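Local coordinates for protein inositol 2-dehydrogenase (Sinorhizobium meliloti, PDB 4HKT) that catalyses the NAD-dependent oxidation of myo-inositol to 2-keto-myo-inositol (scyllo-inosose), the first step in breaking myo-inositol down to acetyl-CoA, at residues B[151-156]-B[234-239]; B[169-174]-B[228-233]; B[53-58]-B[80-85]; B[7-12]-B[32-37]. One frame throughout, in Å; residues are numbered along the deposited sequence. Where two conformers were deposited one is given.

In the fold
Contacts 1 and 2 belong to the C-terminal domain and meet the same mixed sheet, in which strands 144-152 and 223-229 are neighbours; their centres lie about 8 Å apart, and a salt bridge from D153 to R230 joins them. Both are buried, rich in charged and polar groups, and touch a second subunit. Contacts 3 and 4 belong to the Rossmann domain, with centres about 12 Å apart, and neither touches another chain. Contact 4 is a buried pair of parallel strands held by backbone bonds and apolar side chains. Contact 3 packs two helices beside that sheet, I58 and F83 reaching L9 of contact 4, while its salt bridge lies toward the surface.

Contact 1: residues B[151-156]-B[234-239]; sequences SRDPSA and YGYDQR. With EDO (1,2-ethanediol), chain X.
R152 holds CG anti to its carbonyl carbon (chi1 -58°) and D237 holds CG anti to its backbone N, which sets both CG atoms off on the same face of the sheet, where R152 CB and D237 CB meet and the chains run alongside. Strands 144-152 and 237-244 of the C-terminal domain's mixed sheet pair antiparallel here, R152 N donating to D237 O at 3.0 Å and D237 N to R152 O at 2.9 Å. At the guanidinium edge, R152 NH1 gives a hydrogen bond to Y234 OH (2.8 Å, 156° at the hydrogen), the two planes standing 81° apart. D237 OD2 sits 3.5 Å from R152 NH1 but well out of the guanidinium plane, a purely electrostatic salt bridge. R239 instead grips D237 side-on, NE to OD1 and NH2 to OD2, both on syn lone pairs. R152 NH1 and R239 NH2 are 3.6 Å apart, and both form salt bridges to E241 of the second subunit. An alanine in place of R152 would probably leave Y234 OH without this donor, and D237 and that E241 each without one positive partner. Those two carboxylates probably offset the repulsion between the arginines at the subunit interface.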
# COMPACT_ATOMS: atom_id res chain seq x y z
N SER B 151 19.49 -0.76 3.89
CA SER B 151 20.03 -1.27 2.63
C SER B 151 20.37 -2.73 2.82
O SER B 151 21.01 -3.08 3.81
CB SER B 151 21.25 -0.47 2.16
OG SER B 151 20.88 0.88 1.85
N ARG B 152 19.90 -3.59 1.91
CA ARG B 152 20.14 -5.02 1.99
C ARG B 152 20.38 -5.52 0.59
O ARG B 152 19.53 -5.31 -0.29
CB ARG B 152 18.97 -5.79 2.63
CG ARG B 152 18.65 -5.31 4.05
CD ARG B 152 17.49 -6.01 4.72
NE ARG B 152 17.31 -5.42 6.04
CZ ARG B 152 16.16 -5.28 6.69
NH1 ARG B 152 15.03 -5.72 6.21
NH2 ARG B 152 16.15 -4.66 7.86
N ASP B 153 21.55 -6.09 0.38
CA ASP B 153 21.91 -6.66 -0.90
C ASP B 153 21.21 -8.01 -1.10
O ASP B 153 20.85 -8.68 -0.11
CB ASP B 153 23.43 -6.84 -0.99
CG ASP B 153 24.17 -5.55 -1.21
OD1 ASP B 153 23.55 -4.49 -1.39
OD2 ASP B 153 25.43 -5.59 -1.19
N PRO B 154 21.05 -8.44 -2.37
CA PRO B 154 20.39 -9.71 -2.61
C PRO B 154 21.24 -10.86 -2.06
O PRO B 154 20.72 -11.82 -1.53
CB PRO B 154 20.23 -9.76 -4.14
CG PRO B 154 21.36 -8.92 -4.65
CD PRO B 154 21.53 -7.83 -3.64
N SER B 155 22.56 -10.72 -2.13
CA SER B 155 23.43 -11.77 -1.61
C SER B 155 24.80 -11.18 -1.52
O SER B 155 25.03 -10.09 -2.06
CB SER B 155 23.43 -12.97 -2.58
OG SER B 155 23.87 -12.49 -3.83
N ALA B 156 25.70 -11.87 -0.83
CA ALA B 156 27.03 -11.33 -0.53
C ALA B 156 27.99 -11.55 -1.68
O ALA B 156 27.86 -12.52 -2.39
CB ALA B 156 27.61 -12.02 0.70
N TYR B 234 14.32 -11.49 -0.63
CA TYR B 234 13.32 -10.69 -1.35
C TYR B 234 13.92 -9.63 -2.30
O TYR B 234 13.18 -8.88 -2.98
CB TYR B 234 12.33 -10.09 -0.33
CG TYR B 234 12.97 -9.44 0.87
CD1 TYR B 234 13.29 -8.10 0.86
CD2 TYR B 234 13.27 -10.18 2.02
CE1 TYR B 234 13.90 -7.50 1.95
CE2 TYR B 234 13.87 -9.59 3.13
CZ TYR B 234 14.18 -8.25 3.08
OH TYR B 234 14.74 -7.62 4.15
N GLY B 235 15.24 -9.58 -2.43
CA GLY B 235 15.86 -8.68 -3.38
C GLY B 235 16.54 -7.45 -2.76
O GLY B 235 16.92 -7.44 -1.59
N TYR B 236 16.74 -6.44 -3.59
CA TYR B 236 17.57 -5.32 -3.29
C TYR B 236 16.76 -4.28 -2.50
O TYR B 236 15.96 -3.54 -3.08
CB TYR B 236 18.11 -4.73 -4.58
CG TYR B 236 19.28 -3.77 -4.49
CD1 TYR B 236 20.22 -3.85 -3.45
CD2 TYR B 236 19.49 -2.82 -5.49
CE1 TYR B 236 21.31 -3.01 -3.42
CE2 TYR B 236 20.57 -1.99 -5.47
CZ TYR B 236 21.48 -2.09 -4.44
OH TYR B 236 22.56 -1.25 -4.45
N ASP B 237 16.92 -4.29 -1.19
CA ASP B 237 16.16 -3.44 -0.28
C ASP B 237 16.84 -2.10 -0.15
O ASP B 237 17.97 -2.04 0.22
CB ASP B 237 16.05 -4.15 1.09
CG ASP B 237 15.03 -3.52 2.02
OD1 ASP B 237 14.47 -2.42 1.72
OD2 ASP B 237 14.80 -4.14 3.08
N GLN B 238 16.17 -1.03 -0.54
CA GLN B 238 16.77 0.28 -0.58
C GLN B 238 15.74 1.28 -0.10
O GLN B 238 15.00 1.86 -0.89
CB GLN B 238 17.20 0.67 -2.02
CG GLN B 238 18.23 -0.24 -2.68
CD GLN B 238 19.61 0.07 -2.22
OE1 GLN B 238 20.27 0.96 -2.75
NE2 GLN B 238 20.08 -0.68 -1.23
N ARG B 239 15.68 1.50 1.22
CA ARG B 239 14.71 2.43 1.79
C ARG B 239 15.36 3.59 2.50
O ARG B 239 16.42 3.45 3.08
CB ARG B 239 13.82 1.71 2.76
CG ARG B 239 12.75 0.89 2.07
CD ARG B 239 12.03 0.11 3.13
NE ARG B 239 12.77 -1.08 3.53
CZ ARG B 239 12.69 -1.65 4.74
NH1 ARG B 239 11.98 -1.11 5.71
NH2 ARG B 239 13.36 -2.77 4.99
C1 EDO X . 28.62 -4.54 -3.25
O1 EDO X . 30.02 -4.79 -3.36
C2 EDO X . 28.32 -3.28 -2.42
O2 EDO X . 26.99 -3.37 -1.90
O HOH W 1 18.70 2.72 1.11
O HOH W 2 23.15 -1.55 -0.74

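Contact 2: residues B[169-174]-B[228-233]; sequences FRDMTI and NSRRAT. With EDO (1,2-ethanediol), chain X.
M172, a selenomethionine, drives its fully extended side chain from helix 168-184 against the end of strand 223-229, where the helix packs on the mixed sheet of the C-terminal domain; this is the tightly packed part of the contact. Its CE reaches 3.4 Å from S229 O, and its SE lies 3.8 Å from R230 CD, the two long chains passing with their ends pointed opposite ways. M172 CB comes over one face of the R230 guanidinium, 3.7 Å above the plane and offset toward the rim. Beside it, N228 OD1 lies against T173 OG1 at a doubtfully short 2.5 Å; the single hydroxyl proton has two possible acceptors, N228 OD1 and I168 O. N228 ND2 bonds to D176 of the same helix.

The other side is polar and still buried, and a 1,2-ethanediol, probably from the crystallisation liquor, fills in there instead of side chains. R230 NH2 donates almost straight to D171 OD2 (3.0 Å, 173° at the hydrogen), meeting the oxygen on its anti side. The diol sits against the same OD2, while its O2 approaches R230 NH1 to 3.4 Å. R230 NH1 also forms a salt bridge to D153, and D171 OD1 bonds to Y161. R230 thus lies between two carboxylates, which would probably stabilise its positive charge and let one arginine link helix 168-184 to the loop after strand 144-152.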
# COMPACT_ATOMS: atom_id res chain seq x y z
N PHE B 169 31.85 -1.74 5.58
CA PHE B 169 31.60 -0.29 5.79
C PHE B 169 32.11 0.53 4.63
O PHE B 169 31.45 1.46 4.19
CB PHE B 169 32.22 0.18 7.08
CG PHE B 169 31.54 -0.40 8.31
CD1 PHE B 169 30.20 -0.11 8.58
CD2 PHE B 169 32.24 -1.20 9.20
CE1 PHE B 169 29.58 -0.62 9.71
CE2 PHE B 169 31.62 -1.72 10.33
CZ PHE B 169 30.28 -1.42 10.59
N ARG B 170 33.29 0.17 4.13
CA ARG B 170 33.89 0.85 2.98
C ARG B 170 33.25 0.48 1.66
O ARG B 170 33.23 1.28 0.73
CB ARG B 170 35.41 0.63 2.95
CG ARG B 170 36.09 1.11 4.22
CD ARG B 170 37.61 1.20 4.09
NE ARG B 170 38.28 1.60 5.33
CZ ARG B 170 38.66 0.79 6.31
NH1 ARG B 170 38.43 -0.50 6.23
NH2 ARG B 170 39.26 1.30 7.40
N ASP B 171 32.72 -0.73 1.57
CA ASP B 171 32.25 -1.26 0.29
C ASP B 171 30.75 -1.10 0.09
O ASP B 171 30.32 -0.84 -1.05
CB ASP B 171 32.61 -2.73 0.11
CG ASP B 171 32.15 -3.29 -1.24
OD1 ASP B 171 32.76 -2.90 -2.25
OD2 ASP B 171 31.21 -4.12 -1.31
N MSE B 172 29.96 -1.28 1.15
CA MSE B 172 28.50 -1.25 1.04
C MSE B 172 27.95 -0.02 1.73
O MSE B 172 27.27 0.80 1.12
CB MSE B 172 27.95 -2.50 1.70
CG MSE B 172 26.43 -2.54 1.64
SE MSE B 172 25.73 -4.18 2.48
CE MSE B 172 23.89 -3.63 2.17
N THR B 173 28.28 0.12 3.00
CA THR B 173 27.67 1.18 3.81
C THR B 173 28.06 2.57 3.35
O THR B 173 27.38 3.56 3.62
CB THR B 173 28.06 1.00 5.27
OG1 THR B 173 28.05 -0.38 5.58
CG2 THR B 173 27.04 1.72 6.16
N ILE B 174 29.18 2.64 2.65
CA ILE B 174 29.63 3.86 2.04
C ILE B 174 28.52 4.64 1.29
O ILE B 174 28.43 5.84 1.41
CB ILE B 174 30.93 3.64 1.19
CG1 ILE B 174 31.61 4.97 0.91
CG2 ILE B 174 30.67 2.87 -0.08
CD1 ILE B 174 33.05 4.87 0.47
N ASN B 228 22.39 -2.39 7.52
CA ASN B 228 22.86 -3.06 6.30
C ASN B 228 22.89 -4.54 6.55
O ASN B 228 23.38 -4.97 7.60
CB ASN B 228 24.30 -2.72 5.97
CG ASN B 228 24.53 -1.38 5.32
OD1 ASN B 228 25.69 -1.07 5.02
ND2 ASN B 228 23.50 -0.60 5.03
N SER B 229 22.47 -5.33 5.55
CA SER B 229 22.64 -6.77 5.53
C SER B 229 23.12 -7.18 4.13
O SER B 229 22.66 -6.67 3.10
CB SER B 229 21.35 -7.52 5.85
OG SER B 229 21.55 -8.96 5.70
N ARG B 230 24.08 -8.09 4.10
CA ARG B 230 24.56 -8.59 2.84
C ARG B 230 23.58 -9.48 2.06
O ARG B 230 23.87 -9.77 0.90
CB ARG B 230 25.87 -9.35 3.04
CG ARG B 230 27.12 -8.48 3.14
CD ARG B 230 27.33 -7.61 1.92
NE ARG B 230 28.67 -7.08 1.85
CZ ARG B 230 29.11 -6.27 0.91
NH1 ARG B 230 28.32 -5.90 -0.08
NH2 ARG B 230 30.37 -5.82 0.95
N ARG B 231 22.49 -9.95 2.66
CA ARG B 231 21.63 -10.95 2.02
C ARG B 231 20.17 -10.76 2.40
O ARG B 231 19.83 -10.76 3.61
CB ARG B 231 22.04 -12.38 2.40
CG ARG B 231 21.22 -13.48 1.70
CD ARG B 231 20.12 -14.13 2.54
NE ARG B 231 20.65 -14.88 3.70
CZ ARG B 231 20.62 -14.42 4.96
NH1 ARG B 231 20.07 -13.21 5.20
NH2 ARG B 231 21.12 -15.14 5.98
N ALA B 232 19.32 -10.62 1.38
CA ALA B 232 17.86 -10.57 1.53
C ALA B 232 17.25 -11.41 0.42
O ALA B 232 17.46 -11.11 -0.76
CB ALA B 232 17.39 -9.15 1.40
N THR B 233 16.47 -12.42 0.77
CA THR B 233 15.85 -13.31 -0.22
C THR B 233 14.88 -12.58 -1.14
O THR B 233 14.70 -12.97 -2.30
CB THR B 233 15.11 -14.50 0.41
OG1 THR B 233 14.10 -14.05 1.33
CG2 THR B 233 16.08 -15.37 1.09
C1 EDO X . 28.62 -4.54 -3.25
O1 EDO X . 30.02 -4.79 -3.36
C2 EDO X . 28.32 -3.28 -2.42
O2 EDO X . 26.99 -3.37 -1.90

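Contact 3: residues B[53-58]-B[80-85]; sequences RTIDAI and IERFAR. With EDO (1,2-ethanediol), chain T; EDO (1,2-ethanediol), chain U.
I58 and F83 form the apolar centre of this contact between two helices of the Rossmann domain, 55-60 and 76-85, with I58 CG2 3.8 Å from F83 CE1. F83 CE2 also meets I55 CG2, at 4.1 Å, so the two isoleucines touch the ring at separate rim atoms. Further out, the R82 side chain crosses that of I55 at about a right angle, NH2 lying 3.8 Å from I55 CG2. R82 turns at its third torsion (chi3 72°), which places NE, and its NH2 forms a salt bridge to D56 OD1 at 2.8 Å. The hydrogen bond within it is weak, bent to 125°, and E59 is the stronger partner of R82. A water accepting from R82 NH1 and donating to D56 OD1 makes a second link. An alanine in place of R82 would probably leave D56 and E59 without their shared positive mate and strip I55 CG2 of its guanidinium neighbour.

In the second shell, V67 of the parallel sheet backs both I58 and F83, and A32 and A34 also touch I58. The start of helix 55-60, which carries I55 and D56, is fixed by T54 at the N-cap: its OG1 accepts from A57 N at 3.1 Å.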
# COMPACT_ATOMS: atom_id res chain seq x y z
N ARG B 53 40.20 0.60 -27.29
CA ARG B 53 41.54 1.19 -27.14
C ARG B 53 42.20 0.78 -25.83
O ARG B 53 41.58 0.12 -24.98
CB ARG B 53 41.50 2.72 -27.23
CG ARG B 53 40.94 3.27 -28.52
CD ARG B 53 40.99 4.78 -28.56
NE ARG B 53 40.15 5.31 -29.64
CZ ARG B 53 39.91 6.61 -29.87
NH1 ARG B 53 40.43 7.55 -29.09
NH2 ARG B 53 39.14 6.97 -30.88
N THR B 54 43.46 1.14 -25.68
CA THR B 54 44.14 0.96 -24.41
C THR B 54 43.85 2.19 -23.56
O THR B 54 43.32 3.18 -24.07
CB THR B 54 45.66 0.83 -24.58
OG1 THR B 54 46.20 2.05 -25.08
CG2 THR B 54 46.00 -0.32 -25.55
N ILE B 55 44.20 2.12 -22.29
CA ILE B 55 44.06 3.26 -21.37
C ILE B 55 45.03 4.38 -21.77
O ILE B 55 44.64 5.55 -21.86
CB ILE B 55 44.26 2.83 -19.90
CG1 ILE B 55 43.08 1.92 -19.50
CG2 ILE B 55 44.37 4.06 -18.99
CD1 ILE B 55 43.25 1.16 -18.21
N ASP B 56 46.29 4.02 -22.04
CA ASP B 56 47.27 4.98 -22.56
C ASP B 56 46.73 5.76 -23.77
O ASP B 56 46.95 6.96 -23.92
CB ASP B 56 48.59 4.27 -22.96
CG ASP B 56 49.48 3.89 -21.75
OD1 ASP B 56 49.16 4.26 -20.59
OD2 ASP B 56 50.50 3.20 -21.97
N ALA B 57 46.02 5.07 -24.65
CA ALA B 57 45.52 5.68 -25.87
C ALA B 57 44.40 6.65 -25.52
O ALA B 57 44.37 7.79 -25.98
CB ALA B 57 45.03 4.61 -26.84
N ILE B 58 43.48 6.20 -24.68
CA ILE B 58 42.40 7.08 -24.22
C ILE B 58 42.97 8.30 -23.50
O ILE B 58 42.55 9.42 -23.77
CB ILE B 58 41.36 6.29 -23.39
CG1 ILE B 58 40.62 5.31 -24.29
CG2 ILE B 58 40.36 7.24 -22.73
CD1 ILE B 58 39.96 4.14 -23.57
N ILE B 80 42.39 8.72 -11.81
CA ILE B 80 41.87 10.08 -11.64
C ILE B 80 43.01 11.08 -11.83
O ILE B 80 42.87 12.05 -12.58
CB ILE B 80 41.19 10.29 -10.26
CG1 ILE B 80 39.94 9.44 -10.14
CG2 ILE B 80 40.87 11.76 -10.07
CD1 ILE B 80 39.46 9.23 -8.70
N GLU B 81 44.14 10.88 -11.18
CA GLU B 81 45.26 11.83 -11.31
C GLU B 81 45.76 11.94 -12.77
O GLU B 81 46.02 13.05 -13.26
CB GLU B 81 46.41 11.44 -10.38
CG GLU B 81 46.12 11.65 -8.92
CD GLU B 81 47.21 11.14 -7.99
OE1 GLU B 81 48.00 10.27 -8.40
OE2 GLU B 81 47.22 11.58 -6.81
N ARG B 82 45.89 10.81 -13.44
CA ARG B 82 46.34 10.79 -14.83
C ARG B 82 45.36 11.54 -15.77
O ARG B 82 45.77 12.36 -16.62
CB ARG B 82 46.47 9.36 -15.31
CG ARG B 82 47.71 8.61 -14.86
CD ARG B 82 47.58 7.13 -15.18
NE ARG B 82 47.70 6.92 -16.60
CZ ARG B 82 47.67 5.74 -17.23
NH1 ARG B 82 47.51 4.61 -16.57
NH2 ARG B 82 47.80 5.72 -18.56
N PHE B 83 44.06 11.29 -15.61
CA PHE B 83 43.12 11.92 -16.52
C PHE B 83 42.91 13.38 -16.19
O PHE B 83 42.66 14.20 -17.11
CB PHE B 83 41.84 11.07 -16.68
CG PHE B 83 42.03 9.89 -17.56
CD1 PHE B 83 41.77 9.99 -18.92
CD2 PHE B 83 42.55 8.71 -17.08
CE1 PHE B 83 41.99 8.91 -19.76
CE2 PHE B 83 42.74 7.62 -17.91
CZ PHE B 83 42.46 7.72 -19.26
N ALA B 84 43.07 13.74 -14.92
CA ALA B 84 43.06 15.11 -14.49
C ALA B 84 44.19 15.87 -15.18
O ALA B 84 43.98 16.95 -15.78
CB ALA B 84 43.24 15.23 -12.98
N ARG B 85 45.40 15.33 -15.06
CA ARG B 85 46.55 15.94 -15.74
C ARG B 85 46.43 15.97 -17.25
O ARG B 85 46.93 16.89 -17.89
CB ARG B 85 47.83 15.23 -15.33
CG ARG B 85 48.26 15.64 -13.96
CD ARG B 85 49.41 14.78 -13.49
NE ARG B 85 49.94 15.30 -12.26
CZ ARG B 85 50.06 14.62 -11.14
NH1 ARG B 85 49.73 13.34 -11.07
NH2 ARG B 85 50.53 15.25 -10.08
C1 EDO T . 49.59 11.91 -14.23
O1 EDO T . 49.51 11.21 -13.00
C2 EDO T . 49.98 10.99 -15.35
O2 EDO T . 50.86 11.69 -16.17
C1 EDO U . 49.72 7.96 -11.93
O1 EDO U . 50.45 8.50 -13.04
C2 EDO U . 49.02 9.06 -11.15
O2 EDO U . 49.91 9.95 -10.46
O HOH W 3 48.03 2.39 -18.50

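Contact 4: residues B[7-12]-B[32-37]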
# COMPACT_ATOMS: atom_id res chain seq x y z
N GLY B 7 35.37 8.13 -23.08
CA GLY B 7 36.09 6.88 -23.02
C GLY B 7 35.61 6.17 -21.78
O GLY B 7 35.49 6.80 -20.73
N LEU B 8 35.34 4.87 -21.90
CA LEU B 8 34.96 4.02 -20.78
C LEU B 8 36.14 3.13 -20.43
O LEU B 8 36.71 2.48 -21.30
CB LEU B 8 33.75 3.14 -21.14
CG LEU B 8 33.32 2.05 -20.16
CD1 LEU B 8 33.06 2.62 -18.78
CD2 LEU B 8 32.07 1.32 -20.65
N LEU B 9 36.50 3.10 -19.14
CA LEU B 9 37.56 2.25 -18.64
C LEU B 9 36.95 1.25 -17.71
O LEU B 9 36.42 1.61 -16.64
CB LEU B 9 38.62 3.05 -17.89
CG LEU B 9 39.07 4.35 -18.54
CD1 LEU B 9 40.20 4.95 -17.71
CD2 LEU B 9 39.52 4.14 -19.97
N GLY B 10 37.01 -0.02 -18.11
CA GLY B 10 36.40 -1.11 -17.36
C GLY B 10 35.11 -1.57 -18.02
O GLY B 10 34.21 -0.76 -18.28
N ALA B 11 35.01 -2.88 -18.27
CA ALA B 11 33.88 -3.45 -19.01
C ALA B 11 33.10 -4.52 -18.24
O ALA B 11 32.39 -5.32 -18.84
CB ALA B 11 34.39 -4.02 -20.34
N GLY B 12 33.21 -4.53 -16.91
CA GLY B 12 32.41 -5.44 -16.08
C GLY B 12 30.97 -4.98 -15.94
O GLY B 12 30.49 -4.18 -16.75
N ALA B 32 35.29 5.09 -27.09
CA ALA B 32 36.28 4.06 -26.81
C ALA B 32 36.03 3.32 -25.51
O ALA B 32 35.58 3.91 -24.53
CB ALA B 32 37.67 4.67 -26.80
N VAL B 33 36.27 2.01 -25.53
CA VAL B 33 36.26 1.19 -24.33
C VAL B 33 37.64 0.58 -24.12
O VAL B 33 38.32 0.24 -25.09
CB VAL B 33 35.28 0.02 -24.44
CG1 VAL B 33 35.27 -0.80 -23.14
CG2 VAL B 33 33.90 0.54 -24.75
N ALA B 34 38.03 0.42 -22.85
CA ALA B 34 39.22 -0.29 -22.47
C ALA B 34 38.92 -1.24 -21.28
O ALA B 34 37.99 -1.01 -20.50
CB ALA B 34 40.33 0.69 -22.11
N ASP B 35 39.71 -2.31 -21.19
CA ASP B 35 39.58 -3.31 -20.13
C ASP B 35 40.82 -4.19 -20.18
O ASP B 35 41.47 -4.28 -21.21
CB ASP B 35 38.32 -4.16 -20.32
CG ASP B 35 37.94 -4.95 -19.07
OD1 ASP B 35 37.36 -4.37 -18.12
OD2 ASP B 35 38.21 -6.17 -19.05
N ALA B 36 41.18 -4.82 -19.07
CA ALA B 36 42.34 -5.73 -19.05
C ALA B 36 42.02 -7.04 -19.79
O ALA B 36 42.92 -7.72 -20.26
CB ALA B 36 42.78 -6.00 -17.63
N PHE B 37 40.74 -7.40 -19.87
CA PHE B 37 40.30 -8.57 -20.61
C PHE B 37 39.67 -8.13 -21.94
O PHE B 37 38.51 -7.71 -21.95
CB PHE B 37 39.34 -9.41 -19.76
CG PHE B 37 38.87 -10.69 -20.43
CD1 PHE B 37 39.78 -11.53 -21.09
CD2 PHE B 37 37.53 -11.06 -20.38
CE1 PHE B 37 39.34 -12.70 -21.70
CE2 PHE B 37 37.10 -12.23 -20.99
CZ PHE B 37 38.00 -13.05 -21.65
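L9 and A34 project to one face of the parallel sheet, L9 CD2 approaching A34 CB to 4.1 Å, whereas L8 and V33 point to the opposite face and meet more loosely. Their strands, 4-9 and 28-34, run with only 13° between their directions and approach to 4.7 Å, joined through helix 13-24 as the first beta-alpha-beta unit of the Rossmann domain. The register is fixed by a ladder of backbone bonds: L8 N to A32 O, A34 N to L8 O, and G10 N to A34 O, each 2.8 or 2.9 Å long. On the L9 and A34 face the side chains pack against I58 of helix 55-60; on the V33 face, I44 of helix 38-48 touches both V33 and A11.

Beyond the strand ends the pairing passes to a side chain. D35 holds CG anti to its backbone N (chi1 -165°), and its OD1 accepts from A11 N at 2.8 Å, the donor standing above the carboxylate plane. The other oxygen, OD2, accepts from F37 N at 2.9 Å in an Asx turn, so each oxygen of the carboxylate holds a different loop.

G10 has phi 104°, where a CB would jam against the carbonyl O of L9. G10 and G12 fit the GxGxxG pattern of dinucleotide-binding Rossmann folds. An acidic residue at the end of the second strand commonly binds the adenosine ribose of NAD in such folds, and D35 is placed consistently with that role; with no cofactor bound, its carboxylate ties the glycine-rich turn to the loop after strand 28-34.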